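Local coordinates for intimin adherence protein (Escherichia coli O157:H7, PDB 3NCX) that probably mediates intimate adherence of the bacterium to host cells by binding the translocated receptor Tir through a C-type lectin-like domain, at residues A[8-14]-A[83-89]; A[118-124]-A[148-152]. The protein carries 1 engineered substitution. The contacts are given in a common frame with arbitrary orientation. Numbering follows the deposited sequence.

Interaction 1 of 2, residues A[8-14]-A[83-89]; sequences FDELKID and DKQTVSY
I13 lies over V87, its CG1 3.5 Å from V87 CG1, while its CG2 reaches 3.7 Å from CB of Y89; chi1 of I13 sits in the m well. Two residues earlier, L11 (t, p) comes toward the same segment, with its CD2 4.1 Å from V87 CB and its CB 3.8 Å from Q85 CB. Segment 8-14 is extended throughout, 83-89 only from Q85, after a turn at D83 and K84; end to end they run 15° apart, with L11 level with Q85 (CA to CA 6.3 Å) and I13 with Y89 (6.6 Å). No backbone ladder joins them: the side chains of L11 and I13 on one segment and Q85, V87 and Y89 on the other fill the gap. The polar link is the side-chain amide of Q85, whose OE1 accepts a hydrogen bond from L11 N at 3.0 Å, whereas its NE2 gives a weak one to D9 O at 3.5 Å. Q85 NE2 also donates a hydrogen bond to D83 OD1 at 2.7 Å, consistent with this orientation of the amide. At the start of both segments the F8 ring approaches D83, CE2 to CB 4.0 Å. Elsewhere each segment pairs with its own sheet, K12 with S43 and V87 with A79. Two sheets apposed through apolar side chains are characteristic of an immunoglobulin-like β-sandwich, here of the bacterial Ig-like type.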
loop_
_atom_site.group_PDB
_atom_site.type_symbol
_atom_site.label_atom_id
_atom_site.label_comp_id
_atom_site.label_asym_id
_atom_site.label_seq_id
_atom_site.Cartn_x
_atom_site.Cartn_y
_atom_site.Cartn_z
ATOM N N PHE A 8 -21.538 18.307 21.213
ATOM C CA PHE A 8 -20.381 17.606 20.659
ATOM C C PHE A 8 -19.152 18.504 20.531
ATOM O O PHE A 8 -19.269 19.729 20.479
ATOM C CB PHE A 8 -20.716 17.025 19.283
ATOM C CG PHE A 8 -22.183 16.802 19.056
ATOM C CD1 PHE A 8 -22.849 15.767 19.690
ATOM C CD2 PHE A 8 -22.893 17.622 18.195
ATOM C CE1 PHE A 8 -24.199 15.560 19.477
ATOM C CE2 PHE A 8 -24.242 17.419 17.978
ATOM C CZ PHE A 8 -24.896 16.388 18.619
ATOM N N ASP A 9 -17.975 17.885 20.475
ATOM C CA ASP A 9 -16.744 18.613 20.196
ATOM C C ASP A 9 -16.619 18.790 18.691
ATOM O O ASP A 9 -17.410 18.237 17.925
ATOM C CB ASP A 9 -15.524 17.855 20.721
ATOM C CG ASP A 9 -15.864 16.914 21.856
ATOM O OD1 ASP A 9 -16.047 17.393 22.994
ATOM O OD2 ASP A 9 -15.937 15.692 21.609
ATOM N N GLU A 10 -15.623 19.555 18.261
ATOM C CA GLU A 10 -15.417 19.762 16.835
ATOM C C GLU A 10 -14.863 18.500 16.180
ATOM O O GLU A 10 -14.037 17.796 16.760
ATOM C CB GLU A 10 -14.503 20.960 16.578
ATOM C CG GLU A 10 -13.082 20.801 17.080
ATOM C CD GLU A 10 -12.195 21.966 16.675
ATOM O OE1 GLU A 10 -12.703 23.103 16.582
ATOM O OE2 GLU A 10 -10.988 21.741 16.441
ATOM N N LEU A 11 -15.340 18.219 14.972
ATOM C CA LEU A 11 -14.904 17.054 14.218
ATOM C C LEU A 11 -13.402 17.105 13.967
ATOM O O LEU A 11 -12.855 18.156 13.627
ATOM C CB LEU A 11 -15.659 16.975 12.889
ATOM C CG LEU A 11 -15.325 15.808 11.960
ATOM C CD1 LEU A 11 -15.609 14.481 12.644
ATOM C CD2 LEU A 11 -16.111 15.927 10.666
ATOM N N LYS A 12 -12.741 15.963 14.133
ATOM C CA LYS A 12 -11.294 15.878 13.980
ATOM C C LYS A 12 -10.878 14.522 13.417
ATOM O O LYS A 12 -11.250 13.478 13.954
ATOM C CB LYS A 12 -10.611 16.110 15.331
ATOM C CG LYS A 12 -9.106 15.880 15.326
ATOM C CD LYS A 12 -8.359 17.063 14.731
ATOM C CE LYS A 12 -6.891 16.730 14.498
ATOM N NZ LYS A 12 -6.210 16.269 15.741
ATOM N N ILE A 13 -10.109 14.540 12.333
ATOM C CA ILE A 13 -9.547 13.310 11.784
ATOM C C ILE A 13 -8.178 13.025 12.401
ATOM O O ILE A 13 -7.237 13.806 12.241
ATOM C CB ILE A 13 -9.420 13.362 10.250
ATOM C CG1 ILE A 13 -10.800 13.283 9.597
ATOM C CG2 ILE A 13 -8.555 12.217 9.751
ATOM C CD1 ILE A 13 -10.752 13.261 8.084
ATOM N N ASP A 14 -8.079 11.904 13.108
ATOM C CA ASP A 14 -6.842 11.522 13.780
ATOM C C ASP A 14 -5.678 11.418 12.801
ATOM O O ASP A 14 -5.780 10.757 11.766
ATOM C CB ASP A 14 -7.024 10.193 14.517
ATOM C CG ASP A 14 -6.683 10.290 15.993
ATOM O OD1 ASP A 14 -5.490 10.158 16.340
ATOM O OD2 ASP A 14 -7.613 10.495 16.804
ATOM N N ASP A 83 -23.709 15.771 12.228
ATOM C CA ASP A 83 -24.118 17.119 12.602
ATOM C C ASP A 83 -23.583 18.174 11.637
ATOM O O ASP A 83 -23.369 19.324 12.018
ATOM C CB ASP A 83 -23.676 17.430 14.032
ATOM C CG ASP A 83 -22.207 17.151 14.256
ATOM O OD1 ASP A 83 -21.404 18.105 14.188
ATOM O OD2 ASP A 83 -21.856 15.976 14.491
ATOM N N LYS A 84 -23.362 17.768 10.389
ATOM C CA LYS A 84 -22.987 18.694 9.322
ATOM C C LYS A 84 -21.596 19.319 9.477
ATOM O O LYS A 84 -21.375 20.464 9.080
ATOM C CB LYS A 84 -24.047 19.790 9.172
ATOM C CG LYS A 84 -25.336 19.331 8.502
ATOM C CD LYS A 84 -25.324 19.656 7.015
ATOM C CE LYS A 84 -25.215 21.160 6.785
ATOM N NZ LYS A 84 -25.136 21.505 5.338
ATOM N N GLN A 85 -20.661 18.570 10.052
ATOM C CA GLN A 85 -19.270 19.008 10.102
ATOM C C GLN A 85 -18.448 18.265 9.058
ATOM O O GLN A 85 -18.660 17.077 8.821
ATOM C CB GLN A 85 -18.664 18.791 11.491
ATOM C CG GLN A 85 -19.198 19.716 12.569
ATOM C CD GLN A 85 -18.385 19.645 13.850
ATOM O OE1 GLN A 85 -17.305 20.228 13.946
ATOM N NE2 GLN A 85 -18.900 18.925 14.839
ATOM N N THR A 86 -17.511 18.967 8.434
ATOM C CA THR A 86 -16.642 18.353 7.438
ATOM C C THR A 86 -15.183 18.722 7.679
ATOM O O THR A 86 -14.842 19.895 7.845
ATOM C CB THR A 86 -17.056 18.739 6.006
ATOM O OG1 THR A 86 -18.324 18.146 5.702
ATOM C CG2 THR A 86 -16.024 18.252 5.000
ATOM N N VAL A 87 -14.329 17.706 7.700
ATOM C CA VAL A 87 -12.909 17.895 7.955
ATOM C C VAL A 87 -12.068 17.181 6.900
ATOM O O VAL A 87 -12.419 16.091 6.448
ATOM C CB VAL A 87 -12.532 17.398 9.367
ATOM C CG1 VAL A 87 -11.144 16.785 9.375
ATOM C CG2 VAL A 87 -12.637 18.533 10.376
ATOM N N SER A 88 -10.962 17.805 6.507
ATOM C CA SER A 88 -10.092 17.247 5.476
ATOM C C SER A 88 -8.848 16.576 6.052
ATOM O O SER A 88 -8.252 17.063 7.012
ATOM C CB SER A 88 -9.672 18.333 4.482
ATOM O OG SER A 88 -10.783 18.826 3.757
ATOM N N TYR A 89 -8.470 15.452 5.450
ATOM C CA TYR A 89 -7.212 14.777 5.753
ATOM C C TYR A 89 -6.467 14.514 4.448
ATOM O O TYR A 89 -6.962 13.796 3.583
ATOM C CB TYR A 89 -7.460 13.460 6.493
ATOM C CG TYR A 89 -6.237 12.575 6.580
ATOM C CD1 TYR A 89 -5.977 11.622 5.603
ATOM C CD2 TYR A 89 -5.338 12.694 7.632
ATOM C CE1 TYR A 89 -4.859 10.813 5.672
ATOM C CE2 TYR A 89 -4.216 11.888 7.710
ATOM C CZ TYR A 89 -3.981 10.948 6.727
ATOM O OH TYR A 89 -2.866 10.143 6.797
#

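Interaction 2 of 2, residues A[118-124]-A[148-152]; sequences PSTQTVL and AWIKQ
Within the intimin C-type lectin domain, this partly buried contact seats the loop leading into helix 121-131, and the helix's first turn, against the end of strand 147-149. One backbone hydrogen bond sets the register: K151 N donates to P118 O at 2.9 Å, nearly straight at 166°, with P118 CA 5.4 Å from I150 CA and S119 CA 5.3 Å from K151 CA. The 148-152 backbone stays extended throughout. P118 is extended as well (phi/psi -53/132), and its ring packs on the opposing main chain, CG 3.1 Å from W149 O. Beyond S119 and T120 the chain turns into the helix, moving off the strand so that L124 CA is 8.4 Å from A148 CA. The L124 side chain (m, t) spans that wider gap: its CD1 lies 3.7 Å from CD1 of I150 and 3.8 Å from CB of A148. I150 (m, p) packs against the turn into the helix, its CG1 4.2 Å from both T120 O and Q121 CA. The end of the W149 side chain leads away, its NE1 bonded to A104 O and its ring edge-to-face with that of Y106. Further out, A148 and I150 hydrogen-bond through their backbones to Y165 and S163 of strand 161-166, while L124 and A148 meet V186 and P118 meets V188, so the contact sits between that strand and strand 184-188.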
loop_
_atom_site.group_PDB
_atom_site.type_symbol
_atom_site.label_atom_id
_atom_site.label_comp_id
_atom_site.label_asym_id
_atom_site.label_seq_id
_atom_site.Cartn_x
_atom_site.Cartn_y
_atom_site.Cartn_z
ATOM N N PRO A 118 12.588 -3.331 -8.578
ATOM C CA PRO A 118 13.201 -2.851 -7.336
ATOM C C PRO A 118 14.723 -2.931 -7.400
ATOM O O PRO A 118 15.270 -3.960 -7.794
ATOM C CB PRO A 118 12.643 -3.805 -6.268
ATOM C CG PRO A 118 12.060 -4.959 -7.024
ATOM C CD PRO A 118 11.610 -4.402 -8.332
ATOM N N SER A 119 15.391 -1.847 -7.023
ATOM C CA SER A 119 16.844 -1.762 -7.129
ATOM C C SER A 119 17.552 -2.709 -6.163
ATOM O O SER A 119 18.615 -3.242 -6.477
ATOM C CB SER A 119 17.314 -0.325 -6.895
ATOM O OG SER A 119 16.987 0.113 -5.587
ATOM N N THR A 120 16.961 -2.908 -4.988
ATOM C CA THR A 120 17.526 -3.800 -3.981
ATOM C C THR A 120 16.433 -4.519 -3.201
ATOM O O THR A 120 15.246 -4.255 -3.388
ATOM C CB THR A 120 18.430 -3.046 -2.983
ATOM O OG1 THR A 120 17.718 -1.929 -2.435
ATOM C CG2 THR A 120 19.691 -2.546 -3.670
ATOM N N GLN A 121 16.842 -5.431 -2.326
ATOM C CA GLN A 121 15.902 -6.168 -1.493
ATOM C C GLN A 121 15.237 -5.245 -0.478
ATOM O O GLN A 121 14.105 -5.477 -0.056
ATOM C CB GLN A 121 16.613 -7.313 -0.772
ATOM C CG GLN A 121 15.752 -8.019 0.258
ATOM C CD GLN A 121 16.467 -9.176 0.921
ATOM O OE1 GLN A 121 17.044 -10.033 0.250
ATOM N NE2 GLN A 121 16.438 -9.207 2.248
ATOM N N THR A 122 15.953 -4.194 -0.091
ATOM C CA THR A 122 15.446 -3.233 0.878
ATOM C C THR A 122 14.234 -2.484 0.330
ATOM O O THR A 122 13.293 -2.183 1.068
ATOM C CB THR A 122 16.537 -2.230 1.295
ATOM O OG1 THR A 122 17.607 -2.929 1.941
ATOM C CG2 THR A 122 15.974 -1.196 2.251
ATOM N N VAL A 123 14.255 -2.187 -0.964
ATOM C CA VAL A 123 13.127 -1.515 -1.596
ATOM C C VAL A 123 11.839 -2.278 -1.307
ATOM O O VAL A 123 10.784 -1.681 -1.096
ATOM C CB VAL A 123 13.319 -1.393 -3.117
ATOM C CG1 VAL A 123 12.133 -0.677 -3.744
ATOM C CG2 VAL A 123 14.612 -0.657 -3.429
ATOM N N LEU A 124 11.940 -3.603 -1.279
ATOM C CA LEU A 124 10.782 -4.461 -1.054
ATOM C C LEU A 124 10.560 -4.775 0.424
ATOM O O LEU A 124 9.428 -4.757 0.906
ATOM C CB LEU A 124 10.921 -5.761 -1.849
ATOM C CG LEU A 124 10.905 -5.633 -3.373
ATOM C CD1 LEU A 124 11.296 -6.950 -4.028
ATOM C CD2 LEU A 124 9.539 -5.176 -3.857
ATOM N N ALA A 148 9.018 -11.783 -5.660
ATOM C CA ALA A 148 9.260 -10.645 -6.540
ATOM C C ALA A 148 10.702 -10.594 -7.039
ATOM O O ALA A 148 11.639 -10.864 -6.287
ATOM C CB ALA A 148 8.898 -9.347 -5.831
ATOM N N TRP A 149 10.876 -10.245 -8.311
ATOM C CA TRP A 149 12.211 -10.088 -8.879
ATOM C C TRP A 149 12.926 -8.890 -8.268
ATOM O O TRP A 149 12.313 -7.858 -8.004
ATOM C CB TRP A 149 12.142 -9.900 -10.399
ATOM C CG TRP A 149 11.841 -11.145 -11.179
ATOM C CD1 TRP A 149 10.710 -11.408 -11.901
ATOM C CD2 TRP A 149 12.685 -12.293 -11.327
ATOM N NE1 TRP A 149 10.798 -12.647 -12.486
ATOM C CE2 TRP A 149 12.000 -13.212 -12.149
ATOM C CE3 TRP A 149 13.953 -12.633 -10.843
ATOM C CZ2 TRP A 149 12.540 -14.452 -12.495
ATOM C CZ3 TRP A 149 14.487 -13.863 -11.189
ATOM C CH2 TRP A 149 13.780 -14.757 -12.008
ATOM N N ILE A 150 14.226 -9.034 -8.038
ATOM C CA ILE A 150 15.075 -7.900 -7.698
ATOM C C ILE A 150 15.940 -7.608 -8.918
ATOM O O ILE A 150 16.331 -8.531 -9.630
ATOM C CB ILE A 150 15.977 -8.186 -6.473
ATOM C CG1 ILE A 150 15.194 -8.031 -5.167
ATOM C CG2 ILE A 150 17.162 -7.234 -6.444
ATOM C CD1 ILE A 150 14.139 -9.080 -4.945
ATOM N N LYS A 151 16.221 -6.334 -9.174
ATOM C CA LYS A 151 17.073 -5.972 -10.301
ATOM C C LYS A 151 18.434 -6.648 -10.175
ATOM O O LYS A 151 19.160 -6.427 -9.204
ATOM C CB LYS A 151 17.238 -4.457 -10.403
ATOM C CG LYS A 151 18.095 -4.016 -11.580
ATOM C CD LYS A 151 18.074 -2.507 -11.753
ATOM C CE LYS A 151 18.974 -2.076 -12.898
ATOM N NZ LYS A 151 18.599 -2.739 -14.178
ATOM N N GLN A 152 18.772 -7.474 -11.159
ATOM C CA GLN A 152 19.989 -8.278 -11.109
ATOM C C GLN A 152 21.257 -7.434 -11.195
ATOM O O GLN A 152 21.342 -6.497 -11.989
ATOM C CB GLN A 152 19.983 -9.340 -12.215
ATOM C CG GLN A 152 19.961 -8.780 -13.630
ATOM C CD GLN A 152 19.966 -9.868 -14.690
ATOM O OE1 GLN A 152 20.078 -9.587 -15.883
ATOM N NE2 GLN A 152 19.846 -11.118 -14.257
#

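Followed from the N terminus, the chain is a worked example of two long-range contacts, each lying within its own domain. Interaction 1 brings residues 83-89 back to 8-14, closing a loop of 68 intervening residues that holds much strand and no helix, and so joins the two sheets of the Ig-like domain. The chain then passes on into the lectin-like domain, where interaction 2 closes a shorter loop of 23 residues, tying a helix start to a strand end. The two loops follow in series, neither nesting nor crossing. The centres of interactions 1 and 2 lie about 41 Å apart, on opposite sides of the chain's centre. The nearest atoms of interactions 1 and 2 are about 20 Å apart.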